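Serine/threonine-protein acetyltransferase HopZ1a (Pseudomonas syringae pv. syringae, PDB 5KLP) transfers acetyl groups from acetyl-CoA to serine and threonine residues of host proteins, tubulin among them, with inositol hexakisphosphate as cofactor, and so impairs host microtubules and immunity. Local coordinates at residues Lys31-His36 against Val336-Gln341; Gln46-Arg51 against Phe328-Ile333. The protein carries 10 engineered substitutions. All blocks are in the same frame, centred on the assembly; numbering follows the deposited sequence.

Overall arrangement
From the N terminus the chain runs through helix 21-36 and then helix 40-53, passes through the six-stranded mixed sheet and its surrounding helices, and comes back as helix 324-340 to pack against the first two helices. Interaction 1 closes the wider loop, joining the C-terminal end of helix 21-36 to the last turn of helix 324-340. Interaction 2 is nested inside that loop and joins helix 40-53 to an earlier part of the same C-terminal helix. Their centres lie about 12 Å apart, and Val34 of interaction 1 packs on Leu49 of interaction 2. Together they tie the two termini into one helical unit, one side of which borders the inositol hexakisphosphate site.

Interaction 1. Residues Lys31-His36 against Val336-Gln341; sequences KPYVRH and VLAAAQ. Engineered in segment 336-341: Ala339 (natural residue Glu), Ala340 (natural residue Glu).
Tyr33 is the first residue of 31-36 to meet the other helix, and it carries most of the contact. The backbone directs its CB at Leu337, and with CG anti to the carbonyl carbon (chi1 -67°) the ring then swings along the C-terminal helix toward Ala338. CB lies 3.7 Å from CD1 of Leu337, and further out CE1 of Tyr33 comes within 3.9 Å of CA of Ala338. A methyl side chain suits Ala338, because CE1 comes close to the helix backbone there. Next in sequence, Val34 points its CB away from the partner helix, yet its CG2 still brushes CD1 of Leu337 at 4.2 Å; this branched side chain also packs on Gln46 and Leu49 of helix 40-53. CD1 of Leu337, the branch that reaches helix 21-36, thus touches both Tyr33 and Val34, and the leucine side chain also meets Ile41. At the end of the segment, His36 contributes CB, 3.6 Å from OE1 of Gln341, while its imidazole turns away.

Gln341, just past the helix end, supplies the polar link. Its extended chain carries the amide across to the backbone of the first helix, where NE2 donates to O of Tyr33 over 2.9 Å. The bond is nearly straight, with an N-H...O angle of 173°, and it lies in the amide plane and on a lone pair of the carbonyl. The other amide atom, OE1, lies 3.4 Å from CD1 of Tyr33, with ring and amide planes 36° apart. Glutamine suits this place: it has the length to span the gap and an N-H to offer a carbonyl in the last turn of a helix. The chemistry implies a mainly apolar surface contact between two helix ends, in which one directional bond fixes the rotation of the amide.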
ATOM      1  N   LYS A  31      -7.047  14.598  18.566  1.00 25.13           N
ATOM      2  CA  LYS A  31      -7.041  16.023  18.873  1.00 34.68           C
ATOM      3  C   LYS A  31      -6.200  16.467  20.087  1.00 33.56           C
ATOM      4  O   LYS A  31      -5.404  17.397  19.958  1.00 33.45           O
ATOM      5  CB  LYS A  31      -8.484  16.497  19.048  1.00 46.14           C
ATOM      6  CG  LYS A  31      -8.652  17.994  18.987  1.00 54.14           C
ATOM      7  CD  LYS A  31     -10.045  18.345  18.518  1.00 53.03           C
ATOM      8  CE  LYS A  31     -10.367  17.627  17.227  1.00 51.06           C
ATOM      9  NZ  LYS A  31     -11.782  17.867  16.826  1.00 55.72           N
ATOM     10  N   PRO A  32      -6.357  15.816  21.258  1.00 31.33           N
ATOM     11  CA  PRO A  32      -5.542  16.277  22.394  1.00 38.13           C
ATOM     12  C   PRO A  32      -4.042  16.103  22.159  1.00 32.86           C
ATOM     13  O   PRO A  32      -3.257  16.918  22.638  1.00 32.42           O
ATOM     14  CB  PRO A  32      -6.025  15.404  23.566  1.00 28.31           C
ATOM     15  CG  PRO A  32      -6.623  14.221  22.935  1.00 32.87           C
ATOM     16  CD  PRO A  32      -7.225  14.691  21.644  1.00 31.09           C
ATOM     17  N   TYR A  33      -3.646  15.054  21.443  1.00 34.59           N
ATOM     18  CA  TYR A  33      -2.228  14.864  21.157  1.00 33.14           C
ATOM     19  C   TYR A  33      -1.707  15.997  20.294  1.00 33.74           C
ATOM     20  O   TYR A  33      -0.610  16.512  20.529  1.00 28.16           O
ATOM     21  CB  TYR A  33      -1.973  13.539  20.446  1.00 30.73           C
ATOM     22  CG  TYR A  33      -2.245  12.298  21.264  1.00 42.10           C
ATOM     23  CD1 TYR A  33      -1.310  11.833  22.191  1.00 41.64           C
ATOM     24  CD2 TYR A  33      -3.416  11.571  21.090  1.00 43.29           C
ATOM     25  CE1 TYR A  33      -1.544  10.687  22.926  1.00 43.27           C
ATOM     26  CE2 TYR A  33      -3.658  10.421  21.823  1.00 46.08           C
ATOM     27  CZ  TYR A  33      -2.720   9.987  22.738  1.00 48.94           C
ATOM     28  OH  TYR A  33      -2.963   8.847  23.467  1.00 56.18           O
ATOM     29  N   VAL A  34      -2.506  16.395  19.308  1.00 29.83           N
ATOM     30  CA  VAL A  34      -2.125  17.481  18.420  1.00 30.93           C
ATOM     31  C   VAL A  34      -2.030  18.783  19.218  1.00 35.29           C
ATOM     32  O   VAL A  34      -1.139  19.601  18.992  1.00 38.81           O
ATOM     33  CB  VAL A  34      -3.123  17.637  17.254  1.00 31.07           C
ATOM     34  CG1 VAL A  34      -2.851  18.909  16.472  1.00 26.72           C
ATOM     35  CG2 VAL A  34      -3.062  16.427  16.334  1.00 33.35           C
ATOM     36  N   ARG A  35      -2.930  18.954  20.179  1.00 29.08           N
ATOM     37  CA  ARG A  35      -2.916  20.147  21.000  1.00 34.97           C
ATOM     38  C   ARG A  35      -1.646  20.229  21.838  1.00 35.11           C
ATOM     39  O   ARG A  35      -1.073  21.295  21.983  1.00 32.77           O
ATOM     40  CB  ARG A  35      -4.138  20.178  21.918  1.00 41.02           C
ATOM     41  CG  ARG A  35      -5.228  21.131  21.481  1.00 56.24           C
ATOM     42  CD  ARG A  35      -6.310  21.271  22.553  1.00 66.25           C
ATOM     43  NE  ARG A  35      -7.319  20.222  22.432  1.00 71.91           N
ATOM     44  CZ  ARG A  35      -7.522  19.267  23.333  1.00 66.72           C
ATOM     45  NH1 ARG A  35      -6.795  19.234  24.442  1.00 63.21           N
ATOM     46  NH2 ARG A  35      -8.465  18.356  23.130  1.00 59.36           N
ATOM     47  N   HIS A  36      -1.150  19.089  22.301  1.00 30.79           N
ATOM     48  CA  HIS A  36       0.046  19.094  23.133  1.00 34.56           C
ATOM     49  C   HIS A  36       1.327  19.027  22.304  1.00 37.98           C
ATOM     50  O   HIS A  36       2.415  19.247  22.825  1.00 37.50           O
ATOM     51  CB  HIS A  36       0.025  17.917  24.117  1.00 33.82           C
ATOM     52  CG  HIS A  36      -0.995  18.052  25.202  1.00 43.36           C
ATOM     53  ND1 HIS A  36      -2.009  17.137  25.383  1.00 48.20           N
ATOM     54  CD2 HIS A  36      -1.194  19.021  26.129  1.00 50.02           C
ATOM     55  CE1 HIS A  36      -2.766  17.518  26.398  1.00 46.65           C
ATOM     56  NE2 HIS A  36      -2.295  18.659  26.864  1.00 52.00           N
ATOM     57  N   VAL A 336       2.430   8.059  16.638  1.00 22.58           N
ATOM     58  CA  VAL A 336       3.687   8.800  16.733  1.00 24.31           C
ATOM     59  C   VAL A 336       3.687   9.733  17.946  1.00 28.17           C
ATOM     60  O   VAL A 336       4.625   9.716  18.753  1.00 28.00           O
ATOM     61  CB  VAL A 336       3.956   9.611  15.469  1.00 24.21           C
ATOM     62  CG1 VAL A 336       5.175  10.500  15.677  1.00 25.98           C
ATOM     63  CG2 VAL A 336       4.185   8.672  14.300  1.00 25.68           C
ATOM     64  N   LEU A 337       2.617  10.510  18.102  1.00 25.22           N
ATOM     65  CA  LEU A 337       2.561  11.500  19.177  1.00 29.39           C
ATOM     66  C   LEU A 337       2.480  10.821  20.537  1.00 28.75           C
ATOM     67  O   LEU A 337       2.968  11.359  21.543  1.00 26.60           O
ATOM     68  CB  LEU A 337       1.384  12.462  18.979  1.00 31.15           C
ATOM     69  CG  LEU A 337       1.555  13.416  17.796  1.00 26.68           C
ATOM     70  CD1 LEU A 337       0.341  14.333  17.651  1.00 29.60           C
ATOM     71  CD2 LEU A 337       2.847  14.233  17.940  1.00 28.38           C
ATOM     72  N   ALA A 338       1.872   9.641  20.569  1.00 24.65           N
ATOM     73  CA  ALA A 338       1.748   8.888  21.818  1.00 31.54           C
ATOM     74  C   ALA A 338       3.137   8.527  22.357  1.00 31.84           C
ATOM     75  O   ALA A 338       3.385   8.575  23.569  1.00 30.84           O
ATOM     76  CB  ALA A 338       0.910   7.646  21.612  1.00 30.12           C
ATOM     77  N   ALA A 339       4.045   8.152  21.464  1.00 30.18           N
ATOM     78  CA  ALA A 339       5.420   7.892  21.887  1.00 36.54           C
ATOM     79  C   ALA A 339       6.083   9.178  22.393  1.00 34.43           C
ATOM     80  O   ALA A 339       6.831   9.166  23.371  1.00 34.69           O
ATOM     81  CB  ALA A 339       6.225   7.296  20.743  1.00 24.67           C
ATOM     82  N   ALA A 340       5.809  10.292  21.720  1.00 32.98           N
ATOM     83  CA  ALA A 340       6.447  11.553  22.081  1.00 34.49           C
ATOM     84  C   ALA A 340       5.874  12.128  23.379  1.00 33.45           C
ATOM     85  O   ALA A 340       6.529  12.933  24.059  1.00 31.21           O
ATOM     86  CB  ALA A 340       6.299  12.562  20.937  1.00 30.76           C
ATOM     87  N   GLN A 341       4.661  11.706  23.729  1.00 27.70           N
ATOM     88  CA  GLN A 341       3.959  12.279  24.880  1.00 29.24           C
ATOM     89  C   GLN A 341       3.709  11.297  26.013  1.00 37.64           C
ATOM     90  O   GLN A 341       2.880  11.565  26.883  1.00 39.97           O
ATOM     91  CB  GLN A 341       2.649  12.930  24.440  1.00 30.17           C
ATOM     92  CG  GLN A 341       2.879  14.006  23.395  1.00 33.88           C
ATOM     93  CD  GLN A 341       1.607  14.643  22.884  1.00 36.11           C
ATOM     94  OE1 GLN A 341       0.512  14.391  23.397  1.00 35.09           O
ATOM     95  NE2 GLN A 341       1.740  15.453  21.836  1.00 30.61           N
TER

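Interaction 2. Residues Gln46-Arg51 against Phe328-Ile333. With IHP (inositol hexakisphosphate), chain D.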
ATOM      1  N   GLN A  46      -2.671  18.689  12.425  1.00 30.99           N
ATOM      2  CA  GLN A  46      -3.800  19.587  12.230  1.00 32.98           C
ATOM      3  C   GLN A  46      -4.334  19.483  10.811  1.00 33.52           C
ATOM      4  O   GLN A  46      -5.549  19.482  10.601  1.00 31.85           O
ATOM      5  CB  GLN A  46      -3.405  21.031  12.549  1.00 38.50           C
ATOM      6  CG  GLN A  46      -4.575  21.998  12.564  1.00 45.80           C
ATOM      7  CD  GLN A  46      -5.693  21.545  13.483  1.00 45.14           C
ATOM      8  OE1 GLN A  46      -5.501  21.396  14.692  1.00 53.54           O
ATOM      9  NE2 GLN A  46      -6.870  21.319  12.911  1.00 34.17           N
ATOM     10  N   ALA A  47      -3.425  19.381   9.841  1.00 29.81           N
ATOM     11  CA  ALA A  47      -3.816  19.220   8.441  1.00 30.75           C
ATOM     12  C   ALA A  47      -4.619  17.936   8.254  1.00 28.57           C
ATOM     13  O   ALA A  47      -5.636  17.922   7.557  1.00 28.80           O
ATOM     14  CB  ALA A  47      -2.589  19.206   7.540  1.00 27.79           C
ATOM     15  N   ALA A  48      -4.144  16.855   8.867  1.00 29.90           N
ATOM     16  CA  ALA A  48      -4.823  15.563   8.765  1.00 34.29           C
ATOM     17  C   ALA A  48      -6.194  15.618   9.428  1.00 29.83           C
ATOM     18  O   ALA A  48      -7.148  15.011   8.945  1.00 25.82           O
ATOM     19  CB  ALA A  48      -3.987  14.470   9.388  1.00 23.17           C
ATOM     20  N   LEU A  49      -6.274  16.345  10.542  1.00 25.97           N
ATOM     21  CA  LEU A  49      -7.535  16.532  11.249  1.00 27.23           C
ATOM     22  C   LEU A  49      -8.512  17.306  10.380  1.00 28.96           C
ATOM     23  O   LEU A  49      -9.665  16.909  10.230  1.00 29.41           O
ATOM     24  CB  LEU A  49      -7.314  17.257  12.582  1.00 30.66           C
ATOM     25  CG  LEU A  49      -6.723  16.411  13.716  1.00 31.95           C
ATOM     26  CD1 LEU A  49      -6.317  17.296  14.885  1.00 36.60           C
ATOM     27  CD2 LEU A  49      -7.732  15.374  14.174  1.00 31.40           C
ATOM     28  N   ASP A  50      -8.027  18.398   9.794  1.00 28.68           N
ATOM     29  CA  ASP A  50      -8.823  19.210   8.893  1.00 30.46           C
ATOM     30  C   ASP A  50      -9.339  18.380   7.724  1.00 32.16           C
ATOM     31  O   ASP A  50     -10.501  18.492   7.342  1.00 32.31           O
ATOM     32  CB  ASP A  50      -8.008  20.395   8.359  1.00 35.64           C
ATOM     33  CG  ASP A  50      -7.646  21.397   9.441  1.00 42.25           C
ATOM     34  OD1 ASP A  50      -8.262  21.361  10.527  1.00 45.12           O
ATOM     35  OD2 ASP A  50      -6.748  22.229   9.199  1.00 42.64           O
ATOM     36  N   ARG A  51      -8.474  17.539   7.163  1.00 33.30           N
ATOM     37  CA  ARG A  51      -8.867  16.690   6.036  1.00 30.32           C
ATOM     38  C   ARG A  51      -9.963  15.709   6.411  1.00 29.33           C
ATOM     39  O   ARG A  51     -10.930  15.529   5.669  1.00 32.06           O
ATOM     40  CB  ARG A  51      -7.659  15.927   5.489  1.00 35.55           C
ATOM     41  CG  ARG A  51      -7.979  14.980   4.330  1.00 35.97           C
ATOM     42  CD  ARG A  51      -6.691  14.406   3.774  1.00 38.19           C
ATOM     43  NE  ARG A  51      -6.876  13.498   2.641  1.00 43.14           N
ATOM     44  CZ  ARG A  51      -6.992  13.886   1.374  1.00 38.47           C
ATOM     45  NH1 ARG A  51      -6.968  15.175   1.060  1.00 32.24           N
ATOM     46  NH2 ARG A  51      -7.142  12.981   0.419  1.00 45.70           N
ATOM     47  N   PHE A 328      -7.042   6.133   8.971  1.00 18.34           N
ATOM     48  CA  PHE A 328      -5.771   5.458   9.201  1.00 23.00           C
ATOM     49  C   PHE A 328      -4.651   6.486   9.457  1.00 17.68           C
ATOM     50  O   PHE A 328      -3.803   6.283  10.320  1.00 20.89           O
ATOM     51  CB  PHE A 328      -5.418   4.541   8.016  1.00 17.13           C
ATOM     52  CG  PHE A 328      -4.058   3.901   8.136  1.00 16.81           C
ATOM     53  CD1 PHE A 328      -3.820   2.914   9.083  1.00 17.33           C
ATOM     54  CD2 PHE A 328      -3.007   4.326   7.341  1.00 16.24           C
ATOM     55  CE1 PHE A 328      -2.558   2.340   9.217  1.00 19.00           C
ATOM     56  CE2 PHE A 328      -1.748   3.768   7.471  1.00 18.60           C
ATOM     57  CZ  PHE A 328      -1.522   2.771   8.412  1.00 18.35           C
ATOM     58  N   ARG A 329      -4.663   7.594   8.720  1.00 19.06           N
ATOM     59  CA  ARG A 329      -3.642   8.625   8.913  1.00 24.99           C
ATOM     60  C   ARG A 329      -3.711   9.205  10.328  1.00 21.66           C
ATOM     61  O   ARG A 329      -2.679   9.403  10.952  1.00 19.26           O
ATOM     62  CB  ARG A 329      -3.765   9.741   7.874  1.00 17.47           C
ATOM     63  CG  ARG A 329      -2.693  10.842   8.005  1.00 17.63           C
ATOM     64  CD  ARG A 329      -2.664  11.707   6.733  1.00 33.27           C
ATOM     65  NE  ARG A 329      -4.005  11.751   6.186  1.00 43.77           N
ATOM     66  CZ  ARG A 329      -4.344  11.487   4.932  1.00 24.90           C
ATOM     67  NH1 ARG A 329      -3.441  11.189   4.005  1.00 25.69           N
ATOM     68  NH2 ARG A 329      -5.615  11.545   4.613  1.00 24.69           N
ATOM     69  N   LEU A 330      -4.920   9.475  10.814  1.00 19.09           N
ATOM     70  CA  LEU A 330      -5.123   9.964  12.174  1.00 23.14           C
ATOM     71  C   LEU A 330      -4.568   8.962  13.193  1.00 23.89           C
ATOM     72  O   LEU A 330      -3.948   9.335  14.187  1.00 22.52           O
ATOM     73  CB  LEU A 330      -6.613  10.214  12.427  1.00 21.14           C
ATOM     74  CG  LEU A 330      -7.279  11.215  11.468  1.00 23.33           C
ATOM     75  CD1 LEU A 330      -8.742  11.419  11.826  1.00 24.85           C
ATOM     76  CD2 LEU A 330      -6.550  12.556  11.464  1.00 26.20           C
ATOM     77  N   GLN A 331      -4.814   7.681  12.939  1.00 20.01           N
ATOM     78  CA  GLN A 331      -4.313   6.611  13.791  1.00 27.18           C
ATOM     79  C   GLN A 331      -2.788   6.605  13.859  1.00 25.24           C
ATOM     80  O   GLN A 331      -2.202   6.446  14.939  1.00 21.90           O
ATOM     81  CB  GLN A 331      -4.818   5.261  13.282  1.00 20.67           C
ATOM     82  CG  GLN A 331      -4.092   4.076  13.858  1.00 26.85           C
ATOM     83  CD  GLN A 331      -4.509   2.777  13.187  1.00 30.17           C
ATOM     84  OE1 GLN A 331      -5.597   2.254  13.439  1.00 23.61           O
ATOM     85  NE2 GLN A 331      -3.659   2.277  12.289  1.00 19.47           N
ATOM     86  N   GLU A 332      -2.145   6.787  12.706  1.00 20.25           N
ATOM     87  CA  GLU A 332      -0.686   6.758  12.648  1.00 20.12           C
ATOM     88  C   GLU A 332      -0.051   7.957  13.361  1.00 19.96           C
ATOM     89  O   GLU A 332       0.939   7.811  14.066  1.00 21.38           O
ATOM     90  CB  GLU A 332      -0.225   6.702  11.201  1.00 18.58           C
ATOM     91  CG  GLU A 332      -0.644   5.409  10.534  1.00 22.03           C
ATOM     92  CD  GLU A 332      -0.256   4.209  11.374  1.00 30.17           C
ATOM     93  OE1 GLU A 332       0.944   3.845  11.343  1.00 24.95           O
ATOM     94  OE2 GLU A 332      -1.138   3.643  12.069  1.00 26.76           O
ATOM     95  N   ILE A 333      -0.630   9.134  13.169  1.00 19.03           N
ATOM     96  CA  ILE A 333      -0.117  10.344  13.818  1.00 21.54           C
ATOM     97  C   ILE A 333      -0.261  10.211  15.327  1.00 23.90           C
ATOM     98  O   ILE A 333       0.678  10.498  16.089  1.00 22.86           O
ATOM     99  CB  ILE A 333      -0.848  11.585  13.298  1.00 23.04           C
ATOM    100  CG1 ILE A 333      -0.584  11.734  11.797  1.00 23.45           C
ATOM    101  CG2 ILE A 333      -0.420  12.839  14.061  1.00 26.89           C
ATOM    102  CD1 ILE A 333      -1.344  12.852  11.150  1.00 22.56           C
TER
HETATM  103  C1  IHP D 401      -5.314  -1.450  14.933  1.00 32.19           C
HETATM  104  C2  IHP D 401      -5.419  -1.114  13.377  1.00 29.30           C
HETATM  105  C3  IHP D 401      -6.740  -0.573  12.708  1.00 41.92           C
HETATM  106  C4  IHP D 401      -7.988  -0.498  13.706  1.00 35.79           C
HETATM  107  C5  IHP D 401      -7.952  -1.345  14.964  1.00 35.34           C
HETATM  108  C6  IHP D 401      -6.642  -0.980  15.649  1.00 41.40           C
HETATM  109  O11 IHP D 401      -4.992  -2.697  15.162  1.00 41.17           O
HETATM  110  P1  IHP D 401      -3.681  -3.370  15.997  1.00 32.60           P
HETATM  111  O21 IHP D 401      -3.191  -4.620  15.271  1.00 42.79           O
HETATM  112  O31 IHP D 401      -4.119  -3.774  17.409  1.00 48.03           O
HETATM  113  O41 IHP D 401      -2.486  -2.445  16.154  1.00 36.45           O
HETATM  114  O12 IHP D 401      -4.838  -2.074  12.578  1.00 22.03           O
HETATM  115  P2  IHP D 401      -3.494  -1.610  11.677  1.00 23.28           P
HETATM  116  O22 IHP D 401      -2.375  -1.128  12.624  1.00 22.89           O
HETATM  117  O32 IHP D 401      -2.928  -2.708  10.770  1.00 22.79           O
HETATM  118  O42 IHP D 401      -3.875  -0.373  10.828  1.00 18.87           O
HETATM  119  O13 IHP D 401      -6.979  -1.350  11.728  1.00 45.75           O
HETATM  120  P3  IHP D 401      -7.098  -1.192  10.054  1.00 22.02           P
HETATM  121  O23 IHP D 401      -5.882  -0.680   9.281  1.00 21.35           O
HETATM  122  O33 IHP D 401      -7.240  -2.696   9.827  1.00 18.70           O
HETATM  123  O43 IHP D 401      -8.340  -0.440   9.584  1.00 19.28           O
HETATM  124  O14 IHP D 401      -9.150  -0.694  13.066  1.00 25.15           O
HETATM  125  P4  IHP D 401     -10.107   0.520  12.578  1.00 26.68           P
HETATM  126  O24 IHP D 401      -9.591   1.160  11.287  1.00 24.27           O
HETATM  127  O34 IHP D 401     -11.566   0.060  12.377  1.00 27.00           O
HETATM  128  O44 IHP D 401     -10.152   1.634  13.640  1.00 29.35           O
HETATM  129  O15 IHP D 401      -8.214  -2.653  14.815  1.00 36.84           O
HETATM  130  P5  IHP D 401      -9.615  -3.407  15.431  1.00 40.09           P
HETATM  131  O25 IHP D 401     -10.645  -2.361  15.871  1.00 37.03           O
HETATM  132  O35 IHP D 401     -10.285  -4.295  14.346  1.00 28.82           O
HETATM  133  O45 IHP D 401      -9.316  -4.295  16.643  1.00 43.87           O
HETATM  134  O16 IHP D 401      -6.653  -1.375  16.921  1.00 55.05           O
HETATM  135  P6  IHP D 401      -5.952  -0.567  18.158  1.00 40.23           P
HETATM  136  O26 IHP D 401      -6.092   0.940  17.954  1.00 44.34           O
HETATM  137  O36 IHP D 401      -6.589  -0.946  19.507  1.00 54.26           O
HETATM  138  O46 IHP D 401      -4.461  -0.909  18.254  1.00 42.01           O
HETATM  139  O   HOH W   1      -6.376  12.494   7.574  1.00 22.54           O
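Arg51 and Arg329 both set CG anti to the backbone N, but their chains then differ: Arg51 stays extended as far as NE, whereas Arg329 bends at chi3 (31°). The two guanidinium groups meet almost perpendicular, NH2 of Arg329 coming to the edge of the Arg51 group, 3.0 Å from its NE. Both atoms are donors, so this is a meeting of like charges and not a bond. Asp326 OD1 forms salt bridges with both atoms and probably offsets their repulsion; Asp188 pairs with the other ends of both arginines, and Asp65 with Arg329. A water accepts from NE of Arg329 at 2.8 Å, in the guanidinium plane, and donates to O of Ala48 at 3.0 Å, giving the carbonyl a bridge to the opposite helix.

Beside this polar cluster the packing is apolar. Ala48 points its methyl at the other helix, where CB meets CD1 of Ile333 at 3.6 Å and CD2 of Leu330 at 3.8 Å. A small side chain suits this buried position, where larger ones from the partner helix close on the methyl. Leu330 also reaches CD2 of Leu49 with its CD2, the two side chains crossing obliquely.

On another side of the C-terminal helix, Gln331 NE2 gives one N-H to O42 of inositol hexakisphosphate at 3.0 Å and the other to OE2 of Glu332, and the two bonds together hold the amide in place. The whole is an antiparallel helix pair, crossing at -154°, of which one helix also lines the inositol hexakisphosphate pocket of this YopJ-family acetyltransferase.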